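Methylenetetrahydrofolate--tRNA-(uracil-5-)-methyltransferase TrmFO (Thermus thermophilus, PDB 3G5S) catalyses the folate- and FAD-dependent methylation of uridine 54 in tRNA to 5-methyluridine, taking the one-carbon unit from methylenetetrahydrofolate and reducing power from NAD(P)H. Local coordinates at residues G127-T137 and G330-A338; A338-S346 and G389-W397. All coordinates share one frame; numbering follows the deposited sequence. Where two conformers were deposited one is given.

Contact 1: G127-T137 and G330-A338; sequences GITVLATGPLT and GLYAAGVLA. With FAD (flavin-adenine dinucleotide), chain B.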
loop_
_atom_site.group_PDB
_atom_site.type_symbol
_atom_site.label_atom_id
_atom_site.label_comp_id
_atom_site.label_asym_id
_atom_site.label_seq_id
_atom_site.Cartn_x
_atom_site.Cartn_y
_atom_site.Cartn_z
ATOM N N GLY A 127 26.619 -1.069 -4.487
ATOM C CA GLY A 127 26.383 -0.071 -5.508
ATOM C C GLY A 127 24.926 0.336 -5.574
ATOM O O GLY A 127 24.083 -0.137 -4.812
ATOM N N ILE A 128 24.616 1.228 -6.499
ATOM C CA ILE A 128 23.250 1.720 -6.627
ATOM C C ILE A 128 22.324 0.564 -6.986
ATOM O O ILE A 128 22.554 -0.140 -7.974
ATOM C CB ILE A 128 23.168 2.850 -7.662
ATOM C CG1 ILE A 128 24.066 4.018 -7.237
ATOM C CG2 ILE A 128 21.735 3.311 -7.816
ATOM C CD1 ILE A 128 24.243 5.081 -8.310
ATOM N N THR A 129 21.274 0.385 -6.182
ATOM C CA THR A 129 20.459 -0.821 -6.234
ATOM C C THR A 129 19.029 -0.513 -5.812
ATOM O O THR A 129 18.805 0.154 -4.796
ATOM C CB THR A 129 21.036 -1.889 -5.264
ATOM O OG1 THR A 129 22.321 -2.310 -5.730
ATOM C CG2 THR A 129 20.139 -3.099 -5.164
ATOM N N VAL A 130 18.069 -1.018 -6.584
ATOM C CA VAL A 130 16.655 -0.987 -6.220
ATOM C C VAL A 130 16.199 -2.400 -5.872
ATOM O O VAL A 130 16.367 -3.322 -6.674
ATOM C CB VAL A 130 15.792 -0.463 -7.392
ATOM C CG1 VAL A 130 14.311 -0.467 -7.011
ATOM C CG2 VAL A 130 16.237 0.931 -7.808
ATOM N N LEU A 131 15.635 -2.568 -4.677
ATOM C CA LEU A 131 15.068 -3.847 -4.249
ATOM C C LEU A 131 13.560 -3.845 -4.476
ATOM O O LEU A 131 12.855 -2.975 -3.981
ATOM C CB LEU A 131 15.360 -4.092 -2.773
ATOM C CG LEU A 131 16.836 -4.076 -2.380
ATOM C CD1 LEU A 131 16.959 -4.276 -0.891
ATOM C CD2 LEU A 131 17.644 -5.125 -3.147
ATOM N N ALA A 132 13.078 -4.833 -5.223
ATOM C CA ALA A 132 11.676 -4.873 -5.646
ATOM C C ALA A 132 11.182 -6.321 -5.699
ATOM O O ALA A 132 10.637 -6.779 -6.701
ATOM C CB ALA A 132 11.518 -4.186 -7.007
ATOM N N THR A 133 11.371 -7.039 -4.598
ATOM C CA THR A 133 11.198 -8.483 -4.596
ATOM C C THR A 133 9.813 -8.967 -4.165
ATOM O O THR A 133 9.545 -10.164 -4.200
ATOM C CB THR A 133 12.317 -9.144 -3.774
ATOM O OG1 THR A 133 12.508 -8.410 -2.559
ATOM C CG2 THR A 133 13.618 -9.117 -4.562
ATOM N N GLY A 134 8.935 -8.042 -3.793
ATOM C CA GLY A 134 7.522 -8.341 -3.674
ATOM C C GLY A 134 7.071 -9.041 -2.413
ATOM O O GLY A 134 7.847 -9.277 -1.486
ATOM N N PRO A 135 5.786 -9.397 -2.376
ATOM C CA PRO A 135 5.215 -10.034 -1.186
ATOM C C PRO A 135 5.839 -11.392 -0.885
ATOM O O PRO A 135 5.794 -11.829 0.258
ATOM C CB PRO A 135 3.742 -10.210 -1.557
ATOM C CG PRO A 135 3.704 -10.187 -3.036
ATOM C CD PRO A 135 4.810 -9.282 -3.476
ATOM N N LEU A 136 6.408 -12.038 -1.898
ATOM C CA LEU A 136 7.017 -13.351 -1.734
ATOM C C LEU A 136 8.529 -13.262 -1.978
ATOM O O LEU A 136 9.149 -14.149 -2.561
ATOM C CB LEU A 136 6.335 -14.370 -2.650
ATOM C CG LEU A 136 4.828 -14.499 -2.385
ATOM C CD1 LEU A 136 4.129 -15.340 -3.445
ATOM C CD2 LEU A 136 4.567 -15.056 -0.990
ATOM N N THR A 137 9.103 -12.155 -1.516
ATOM C CA THR A 137 10.546 -11.973 -1.440
ATOM C C THR A 137 11.201 -13.264 -0.944
ATOM O O THR A 137 10.743 -13.861 0.030
ATOM C CB THR A 137 10.886 -10.820 -0.472
ATOM O OG1 THR A 137 10.529 -9.559 -1.058
ATOM C CG2 THR A 137 12.360 -10.793 -0.154
ATOM N N GLY A 330 21.915 5.200 -1.783
ATOM C CA GLY A 330 21.918 4.532 -3.067
ATOM C C GLY A 330 21.251 3.174 -3.073
ATOM O O GLY A 330 21.335 2.456 -4.063
ATOM N N LEU A 331 20.592 2.822 -1.971
ATOM C CA LEU A 331 19.736 1.638 -1.916
ATOM C C LEU A 331 18.297 2.122 -1.818
ATOM O O LEU A 331 18.007 3.033 -1.042
ATOM C CB LEU A 331 20.079 0.773 -0.697
ATOM C CG LEU A 331 19.372 -0.577 -0.595
ATOM C CD1 LEU A 331 19.783 -1.512 -1.726
ATOM C CD2 LEU A 331 19.617 -1.231 0.759
ATOM N N TYR A 332 17.410 1.501 -2.594
ATOM C CA TYR A 332 16.003 1.902 -2.667
ATOM C C TYR A 332 15.126 0.671 -2.536
ATOM O O TYR A 332 15.562 -0.446 -2.839
ATOM C CB TYR A 332 15.690 2.586 -4.019
ATOM C CG TYR A 332 16.641 3.705 -4.327
ATOM C CD1 TYR A 332 17.890 3.429 -4.859
ATOM C CD2 TYR A 332 16.328 5.033 -4.043
ATOM C CE1 TYR A 332 18.799 4.412 -5.092
ATOM C CE2 TYR A 332 17.246 6.046 -4.290
ATOM C CZ TYR A 332 18.491 5.718 -4.817
ATOM O OH TYR A 332 19.451 6.668 -5.079
ATOM N N ALA A 333 13.888 0.877 -2.093
ATOM C CA ALA A 333 12.881 -0.181 -2.118
ATOM C C ALA A 333 11.680 0.288 -2.918
ATOM O O ALA A 333 11.346 1.469 -2.917
ATOM C CB ALA A 333 12.449 -0.568 -0.711
ATOM N N ALA A 334 11.028 -0.649 -3.589
ATOM C CA ALA A 334 9.814 -0.343 -4.328
ATOM C C ALA A 334 8.868 -1.527 -4.284
ATOM O O ALA A 334 9.272 -2.658 -3.997
ATOM C CB ALA A 334 10.144 0.024 -5.770
ATOM N N GLY A 335 7.598 -1.261 -4.574
ATOM C CA GLY A 335 6.594 -2.301 -4.590
ATOM C C GLY A 335 6.194 -2.720 -3.194
ATOM O O GLY A 335 6.355 -1.976 -2.223
ATOM N N VAL A 336 5.637 -3.920 -3.094
ATOM C CA VAL A 336 5.173 -4.426 -1.813
ATOM C C VAL A 336 6.294 -4.419 -0.764
ATOM O O VAL A 336 6.046 -4.150 0.412
ATOM C CB VAL A 336 4.568 -5.822 -1.986
ATOM C CG1 VAL A 336 4.422 -6.538 -0.643
ATOM C CG2 VAL A 336 3.221 -5.697 -2.679
ATOM N N LEU A 337 7.525 -4.706 -1.178
ATOM C CA LEU A 337 8.620 -4.685 -0.218
ATOM C C LEU A 337 8.720 -3.336 0.515
ATOM O O LEU A 337 9.091 -3.279 1.691
ATOM C CB LEU A 337 9.941 -5.024 -0.915
ATOM C CG LEU A 337 11.159 -5.122 0.008
ATOM C CD1 LEU A 337 11.034 -6.326 0.947
ATOM C CD2 LEU A 337 12.437 -5.197 -0.812
ATOM N N ALA A 338 8.411 -2.247 -0.195
ATOM C CA ALA A 338 8.473 -0.896 0.365
ATOM C C ALA A 338 7.258 -0.520 1.206
ATOM O O ALA A 338 7.223 0.576 1.769
ATOM C CB ALA A 338 8.657 0.129 -0.748
HETATM P PA FAD B . 6.075 -8.952 -7.616
HETATM O O1A FAD B . 5.713 -10.201 -6.866
HETATM O O2A FAD B . 5.222 -8.550 -8.779
HETATM O O5B FAD B . 7.583 -9.018 -8.137
HETATM C C5B FAD B . 8.636 -9.459 -7.303
HETATM C C4B FAD B . 9.614 -10.221 -8.177
HETATM O O4B FAD B . 10.789 -10.496 -7.433
HETATM C C3B FAD B . 9.052 -11.571 -8.617
HETATM O O3B FAD B . 9.153 -11.725 -10.019
HETATM C C2B FAD B . 9.910 -12.594 -7.871
HETATM O O2B FAD B . 10.116 -13.809 -8.562
HETATM C C1B FAD B . 11.212 -11.836 -7.698
HETATM N N9A FAD B . 12.078 -12.204 -6.568
HETATM C C8A FAD B . 11.722 -12.383 -5.260
HETATM N N7A FAD B . 12.838 -12.607 -4.535
HETATM C C5A FAD B . 13.904 -12.560 -5.378
HETATM C C6A FAD B . 15.271 -12.713 -5.197
HETATM N N6A FAD B . 15.829 -12.782 -3.981
HETATM N N1A FAD B . 16.092 -12.594 -6.286
HETATM C C2A FAD B . 15.589 -12.354 -7.542
HETATM N N3A FAD B . 14.236 -12.197 -7.736
HETATM C C4A FAD B . 13.431 -12.309 -6.659
HETATM N N1 FAD B . -2.489 -6.820 -6.200
HETATM C C2 FAD B . -3.566 -6.223 -6.803
HETATM O O2 FAD B . -3.545 -5.024 -7.074
HETATM N N3 FAD B . -4.680 -6.981 -7.110
HETATM C C4 FAD B . -4.750 -8.336 -6.834
HETATM O O4 FAD B . -5.760 -8.988 -7.126
HETATM C C4X FAD B . -3.647 -8.932 -6.222
HETATM N N5 FAD B . -3.656 -10.273 -5.914
HETATM C C5X FAD B . -2.553 -10.848 -5.317
HETATM C C6 FAD B . -2.571 -12.207 -5.021
HETATM C C7 FAD B . -1.480 -12.809 -4.411
HETATM C C7M FAD B . -1.506 -14.278 -4.093
HETATM C C8 FAD B . -0.359 -12.043 -4.104
HETATM C C8M FAD B . 0.830 -12.682 -3.448
HETATM C C9 FAD B . -0.336 -10.682 -4.402
HETATM C C9A FAD B . -1.433 -10.074 -5.009
HETATM N N10 FAD B . -1.420 -8.714 -5.290
HETATM C C10 FAD B . -2.527 -8.164 -5.908
HETATM C "C1'" FAD B . -0.587 -7.791 -4.429
HETATM C "C2'" FAD B . 0.474 -6.991 -5.205
HETATM O "O2'" FAD B . -0.055 -5.810 -5.783
HETATM C "C3'" FAD B . 1.191 -7.844 -6.252
HETATM O "O3'" FAD B . 1.887 -8.852 -5.547
HETATM C "C4'" FAD B . 2.175 -7.050 -7.109
HETATM O "O4'" FAD B . 2.595 -7.887 -8.168
HETATM C "C5'" FAD B . 3.360 -6.534 -6.301
HETATM O "O5'" FAD B . 4.358 -6.055 -7.176
HETATM P P FAD B . 5.896 -6.194 -6.759
HETATM O O1P FAD B . 6.145 -5.559 -5.429
HETATM O O2P FAD B . 6.700 -5.706 -7.919
HETATM O O3P FAD B . 6.105 -7.770 -6.531
HETATM O O HOH W 1 8.461 -5.268 -3.983
#

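Contact 2: A338-S346 and G389-W397; sequences AGVEGYLES and GFQPMYANW. With FAD (flavin-adenine dinucleotide), chain B; EDO (1,2-ethanediol), chain F.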
loop_
_atom_site.group_PDB
_atom_site.type_symbol
_atom_site.label_atom_id
_atom_site.label_comp_id
_atom_site.label_asym_id
_atom_site.label_seq_id
_atom_site.Cartn_x
_atom_site.Cartn_y
_atom_site.Cartn_z
ATOM N N ALA A 338 8.411 -2.247 -0.195
ATOM C CA ALA A 338 8.473 -0.896 0.365
ATOM C C ALA A 338 7.258 -0.520 1.206
ATOM O O ALA A 338 7.223 0.576 1.769
ATOM C CB ALA A 338 8.657 0.129 -0.748
ATOM N N GLY A 339 6.252 -1.388 1.274
ATOM C CA GLY A 339 5.098 -1.101 2.105
ATOM C C GLY A 339 3.843 -0.640 1.380
ATOM O O GLY A 339 2.918 -0.153 2.032
ATOM N N VAL A 340 3.792 -0.796 0.058
ATOM C CA VAL A 340 2.557 -0.532 -0.667
ATOM C C VAL A 340 1.848 -1.833 -1.004
ATOM O O VAL A 340 2.376 -2.932 -0.787
ATOM C CB VAL A 340 2.754 0.346 -1.928
ATOM C CG1 VAL A 340 3.405 1.662 -1.563
ATOM C CG2 VAL A 340 3.511 -0.387 -3.029
ATOM N N GLU A 341 0.631 -1.687 -1.518
ATOM C CA GLU A 341 -0.194 -2.801 -1.940
ATOM C C GLU A 341 -0.857 -2.395 -3.239
ATOM O O GLU A 341 -1.369 -1.281 -3.348
ATOM C CB GLU A 341 -1.261 -3.092 -0.887
ATOM C CG GLU A 341 -2.417 -3.956 -1.355
ATOM C CD GLU A 341 -2.002 -5.333 -1.821
ATOM O OE1 GLU A 341 -0.836 -5.735 -1.604
ATOM O OE2 GLU A 341 -2.863 -6.032 -2.401
ATOM N N GLY A 342 -0.850 -3.299 -4.217
ATOM C CA GLY A 342 -1.542 -3.095 -5.478
ATOM C C GLY A 342 -0.589 -3.086 -6.660
ATOM O O GLY A 342 0.543 -2.599 -6.558
ATOM N N TYR A 343 -1.041 -3.619 -7.795
ATOM C CA TYR A 343 -0.178 -3.668 -8.976
ATOM C C TYR A 343 0.299 -2.278 -9.377
ATOM O O TYR A 343 1.480 -2.061 -9.643
ATOM C CB TYR A 343 -0.878 -4.296 -10.181
ATOM C CG TYR A 343 -1.482 -5.670 -9.986
ATOM C CD1 TYR A 343 -0.713 -6.763 -9.605
ATOM C CD2 TYR A 343 -2.828 -5.877 -10.246
ATOM C CE1 TYR A 343 -1.289 -8.019 -9.457
ATOM C CE2 TYR A 343 -3.407 -7.119 -10.108
ATOM C CZ TYR A 343 -2.638 -8.190 -9.713
ATOM O OH TYR A 343 -3.220 -9.431 -9.581
ATOM N N LEU A 344 -0.637 -1.342 -9.432
ATOM C CA LEU A 344 -0.353 0.013 -9.863
ATOM C C LEU A 344 0.541 0.766 -8.881
ATOM O O LEU A 344 1.491 1.444 -9.280
ATOM C CB LEU A 344 -1.690 0.733 -10.017
ATOM C CG LEU A 344 -1.707 2.230 -10.232
ATOM C CD1 LEU A 344 -1.159 2.531 -11.606
ATOM C CD2 LEU A 344 -3.130 2.758 -10.079
ATOM N N GLU A 345 0.221 0.654 -7.596
ATOM C CA GLU A 345 1.034 1.262 -6.552
ATOM C C GLU A 345 2.457 0.722 -6.613
ATOM O O GLU A 345 3.428 1.458 -6.393
ATOM C CB GLU A 345 0.440 0.950 -5.182
ATOM C CG GLU A 345 -0.881 1.668 -4.864
ATOM C CD GLU A 345 -2.141 0.979 -5.387
ATOM O OE1 GLU A 345 -2.076 0.091 -6.267
ATOM O OE2 GLU A 345 -3.233 1.356 -4.908
ATOM N N SER A 346 2.577 -0.567 -6.896
ATOM C CA SER A 346 3.891 -1.175 -7.003
ATOM C C SER A 346 4.651 -0.602 -8.202
ATOM O O SER A 346 5.802 -0.186 -8.071
ATOM C CB SER A 346 3.761 -2.695 -7.053
ATOM O OG SER A 346 3.245 -3.177 -5.821
ATOM N N GLY A 389 3.729 -1.096 14.486
ATOM C CA GLY A 389 2.804 -1.984 13.803
ATOM C C GLY A 389 2.453 -1.527 12.391
ATOM O O GLY A 389 1.365 -1.804 11.898
ATOM N N PHE A 390 3.379 -0.826 11.737
ATOM C CA PHE A 390 3.153 -0.327 10.386
ATOM C C PHE A 390 2.657 -1.425 9.459
ATOM O O PHE A 390 3.223 -2.526 9.428
ATOM C CB PHE A 390 4.439 0.283 9.814
ATOM C CG PHE A 390 4.331 0.643 8.361
ATOM C CD1 PHE A 390 3.647 1.782 7.966
ATOM C CD2 PHE A 390 4.900 -0.164 7.391
ATOM C CE1 PHE A 390 3.534 2.106 6.636
ATOM C CE2 PHE A 390 4.789 0.155 6.057
ATOM C CZ PHE A 390 4.099 1.293 5.680
ATOM N N GLN A 391 1.580 -1.114 8.723
ATOM C CA GLN A 391 0.938 -2.000 7.745
ATOM C C GLN A 391 1.021 -1.377 6.346
ATOM O O GLN A 391 1.192 -0.165 6.217
ATOM C CB GLN A 391 -0.545 -2.209 8.097
ATOM C CG GLN A 391 -0.807 -2.921 9.415
ATOM C CD GLN A 391 -0.288 -4.344 9.418
ATOM O OE1 GLN A 391 -0.586 -5.134 8.524
ATOM N NE2 GLN A 391 0.497 -4.673 10.425
ATOM N N PRO A 392 0.877 -2.196 5.291
ATOM C CA PRO A 392 0.978 -1.646 3.932
ATOM C C PRO A 392 -0.180 -0.737 3.542
ATOM O O PRO A 392 -1.270 -0.803 4.115
ATOM C CB PRO A 392 0.974 -2.892 3.041
ATOM C CG PRO A 392 1.392 -4.037 3.971
ATOM C CD PRO A 392 0.780 -3.666 5.291
HETATM N N MSE A 393 0.065 0.091 2.535
HETATM C CA MSE A 393 -0.898 1.090 2.088
HETATM C C MSE A 393 -1.149 0.997 0.586
HETATM O O MSE A 393 -0.215 0.816 -0.199
HETATM C CB MSE A 393 -0.380 2.481 2.449
HETATM C CG MSE A 393 -1.335 3.622 2.119
HETATM SE SE MSE A 393 -3.124 3.363 2.857
HETATM C CE MSE A 393 -2.625 3.008 4.693
ATOM N N TYR A 394 -2.418 1.136 0.206
ATOM C CA TYR A 394 -2.788 1.302 -1.193
ATOM C C TYR A 394 -3.354 2.696 -1.441
ATOM O O TYR A 394 -3.633 3.438 -0.496
ATOM C CB TYR A 394 -3.715 0.190 -1.680
ATOM C CG TYR A 394 -5.062 0.030 -1.003
ATOM C CD1 TYR A 394 -5.328 -1.067 -0.197
ATOM C CD2 TYR A 394 -6.098 0.923 -1.245
ATOM C CE1 TYR A 394 -6.578 -1.254 0.377
ATOM C CE2 TYR A 394 -7.356 0.749 -0.666
ATOM C CZ TYR A 394 -7.588 -0.343 0.140
ATOM O OH TYR A 394 -8.824 -0.554 0.720
ATOM N N ALA A 395 -3.499 3.064 -2.712
ATOM C CA ALA A 395 -3.958 4.406 -3.064
ATOM C C ALA A 395 -5.383 4.653 -2.571
ATOM O O ALA A 395 -6.267 3.829 -2.779
ATOM C CB ALA A 395 -3.899 4.594 -4.560
ATOM N N ASN A 396 -5.590 5.801 -1.942
ATOM C CA ASN A 396 -6.906 6.196 -1.456
ATOM C C ASN A 396 -6.913 7.702 -1.228
ATOM O O ASN A 396 -5.853 8.326 -1.111
ATOM C CB ASN A 396 -7.282 5.438 -0.174
ATOM C CG ASN A 396 -6.399 5.805 0.996
ATOM O OD1 ASN A 396 -5.363 5.162 1.241
ATOM N ND2 ASN A 396 -6.771 6.851 1.710
ATOM N N TRP A 397 -8.105 8.283 -1.159
ATOM C CA TRP A 397 -8.228 9.728 -1.051
ATOM C C TRP A 397 -7.778 10.311 0.285
ATOM O O TRP A 397 -7.569 11.510 0.381
ATOM C CB TRP A 397 -9.651 10.176 -1.375
ATOM C CG TRP A 397 -10.035 9.974 -2.803
ATOM C CD1 TRP A 397 -11.071 9.219 -3.270
ATOM C CD2 TRP A 397 -9.422 10.573 -3.957
ATOM N NE1 TRP A 397 -11.139 9.302 -4.641
ATOM C CE2 TRP A 397 -10.139 10.127 -5.086
ATOM C CE3 TRP A 397 -8.333 11.432 -4.144
ATOM C CZ2 TRP A 397 -9.802 10.519 -6.388
ATOM C CZ3 TRP A 397 -8.001 11.821 -5.437
ATOM C CH2 TRP A 397 -8.731 11.365 -6.539
HETATM P PA FAD B . 6.075 -8.952 -7.616
HETATM O O1A FAD B . 5.713 -10.201 -6.866
HETATM O O2A FAD B . 5.222 -8.550 -8.779
HETATM O O5B FAD B . 7.583 -9.018 -8.137
HETATM C C5B FAD B . 8.636 -9.459 -7.303
HETATM C C4B FAD B . 9.614 -10.221 -8.177
HETATM O O4B FAD B . 10.789 -10.496 -7.433
HETATM C C3B FAD B . 9.052 -11.571 -8.617
HETATM O O3B FAD B . 9.153 -11.725 -10.019
HETATM C C2B FAD B . 9.910 -12.594 -7.871
HETATM O O2B FAD B . 10.116 -13.809 -8.562
HETATM C C1B FAD B . 11.212 -11.836 -7.698
HETATM N N9A FAD B . 12.078 -12.204 -6.568
HETATM C C8A FAD B . 11.722 -12.383 -5.260
HETATM N N7A FAD B . 12.838 -12.607 -4.535
HETATM C C5A FAD B . 13.904 -12.560 -5.378
HETATM C C6A FAD B . 15.271 -12.713 -5.197
HETATM N N6A FAD B . 15.829 -12.782 -3.981
HETATM N N1A FAD B . 16.092 -12.594 -6.286
HETATM C C2A FAD B . 15.589 -12.354 -7.542
HETATM N N3A FAD B . 14.236 -12.197 -7.736
HETATM C C4A FAD B . 13.431 -12.309 -6.659
HETATM N N1 FAD B . -2.489 -6.820 -6.200
HETATM C C2 FAD B . -3.566 -6.223 -6.803
HETATM O O2 FAD B . -3.545 -5.024 -7.074
HETATM N N3 FAD B . -4.680 -6.981 -7.110
HETATM C C4 FAD B . -4.750 -8.336 -6.834
HETATM O O4 FAD B . -5.760 -8.988 -7.126
HETATM C C4X FAD B . -3.647 -8.932 -6.222
HETATM N N5 FAD B . -3.656 -10.273 -5.914
HETATM C C5X FAD B . -2.553 -10.848 -5.317
HETATM C C6 FAD B . -2.571 -12.207 -5.021
HETATM C C7 FAD B . -1.480 -12.809 -4.411
HETATM C C7M FAD B . -1.506 -14.278 -4.093
HETATM C C8 FAD B . -0.359 -12.043 -4.104
HETATM C C8M FAD B . 0.830 -12.682 -3.448
HETATM C C9 FAD B . -0.336 -10.682 -4.402
HETATM C C9A FAD B . -1.433 -10.074 -5.009
HETATM N N10 FAD B . -1.420 -8.714 -5.290
HETATM C C10 FAD B . -2.527 -8.164 -5.908
HETATM C "C1'" FAD B . -0.587 -7.791 -4.429
HETATM C "C2'" FAD B . 0.474 -6.991 -5.205
HETATM O "O2'" FAD B . -0.055 -5.810 -5.783
HETATM C "C3'" FAD B . 1.191 -7.844 -6.252
HETATM O "O3'" FAD B . 1.887 -8.852 -5.547
HETATM C "C4'" FAD B . 2.175 -7.050 -7.109
HETATM O "O4'" FAD B . 2.595 -7.887 -8.168
HETATM C "C5'" FAD B . 3.360 -6.534 -6.301
HETATM O "O5'" FAD B . 4.358 -6.055 -7.176
HETATM P P FAD B . 5.896 -6.194 -6.759
HETATM O O1P FAD B . 6.145 -5.559 -5.429
HETATM O O2P FAD B . 6.700 -5.706 -7.919
HETATM O O3P FAD B . 6.105 -7.770 -6.531
HETATM C C1 EDO F . 6.416 -3.754 9.749
HETATM O O1 EDO F . 5.451 -3.448 10.759
HETATM C C2 EDO F . 7.605 -4.431 10.417
HETATM O O2 EDO F . 8.184 -3.510 11.346
#

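Contact 1: G127-T137 and G330-A338
Strands 129-131 and 331-333 run side by side in parallel, their short axes 24° apart, as the last two strands of the five-stranded Rossmann-type sheet of this flavoprotein. Backbone bonds alternate between the two strands in a zipper: Thr129 N gives to Gly330 O, Tyr332 N to Thr129 O, Leu131 N to Tyr332 O and Ala334 N to Leu131 O. The Leu131 bond is almost straight, 177° at its hydrogen.

Leu331 and Leu131 share one face of the sheet with Thr129. With CG anti to the backbone N (chi1 -173°), Leu331 extends CD1 until it lies 3.8 Å from Thr129 CB and 4.0 Å from Leu131 CG; helix 139-149 covers this face. On the other face, Tyr332 turns the edge of its ring to Thr129 O and to Ile128 CG2, the latter 4.2 Å from Tyr332 CE1, beneath helix 343-361.

Beyond the strands both segments bend around the FAD pyrophosphate. Leu337 points back across the contact, its CD2 3.7 Å from both Leu131 CB and Thr133 OG1. That hydroxyl donates to Thr137 OG1, which donates to Gly134 O; the same oxygen takes Thr137 N, the backbone bond that closes the type I turn 134-137. Pro135 CD packs on Val336 CB. Gly134 CA comes to 3.2 Å from FAD O3P and Gly335 CA to 3.4 Å from FAD O1P, both with positive phi. FAD O1P accepts from Val336 N at 2.9 Å and from a water that also donates to Ala334 O and accepts from Gly134 N and Leu337 N.

Contact 2: A338-S346 and G389-W397
Gly339-Glu341 and Pro392-Tyr394 meet in a single backbone bridge centred on Val340 and Met393 (a selenomethionine), whose CA atoms are 4.7 Å apart. Met393 N donates to Gly339 O at 2.9 Å, and Glu341 N returns a bond to Met393 O, its donor well above the carbonyl plane. This joins the turn leading into helix 343-361, at the flavin end of the Rossmann-type domain, to the loop 389-397.

Pro392 lays CB against Gly339 O, 3.5 Å away, and the Phe390 ring brings CE2 to 4.2 Å from Gly339 CA. Tyr394 CB sits 3.2 Å from Glu341 O, while its hydroxyl leads away to the backbone N of Tyr304.

Glu345 supplies the side-chain hydrogen bond of the contact. Bent at chi2 (85°), it brings OE2 to Ala395 N at 2.8 Å in a nearly straight bond that uses the anti lone pair, and Lys64 forms a salt bridge to the same oxygen. Its carboxylate plane stands 77° from the Tyr394 ring.

Towards the cofactor, Tyr343 lays one ring face over the pyrimidine part of the flavin, with FAD C2 3.4 Å above the ring centre, and its N donates to FAD O2. Gly342 is the N-cap residue of the helix, and its O accepts from Ser346 N and OG on opposite faces of the carbonyl plane. Buried, and held by both Ala395 N and Lys64, the carboxylate of Glu345 would be expected to stay ionised and so to fix the loop 389-397 to the first turn of helix 343-361.

Overall arrangement
From the N terminus, strand 4-7 and its glycine-rich turn begin the Rossmann-type sheet, and strand 129-131 joins beside it. The chain then makes the antiparallel sheet before returning at strand 331-333, where contact 1 closes a loop of 192 residues. Contact 2 follows in series: from Ala338, which both contacts share, the chain enters helix 343-361 and, with 42 residues between the segments, returns past helix 374-384 as the loop 389-397, part of which lines the glutathione pocket. The centres lie 14 Å apart along one FAD, contact 1 at the pyrophosphate and contact 2 at the flavin. Gly335 O meets Val340 CG2 where the two touch.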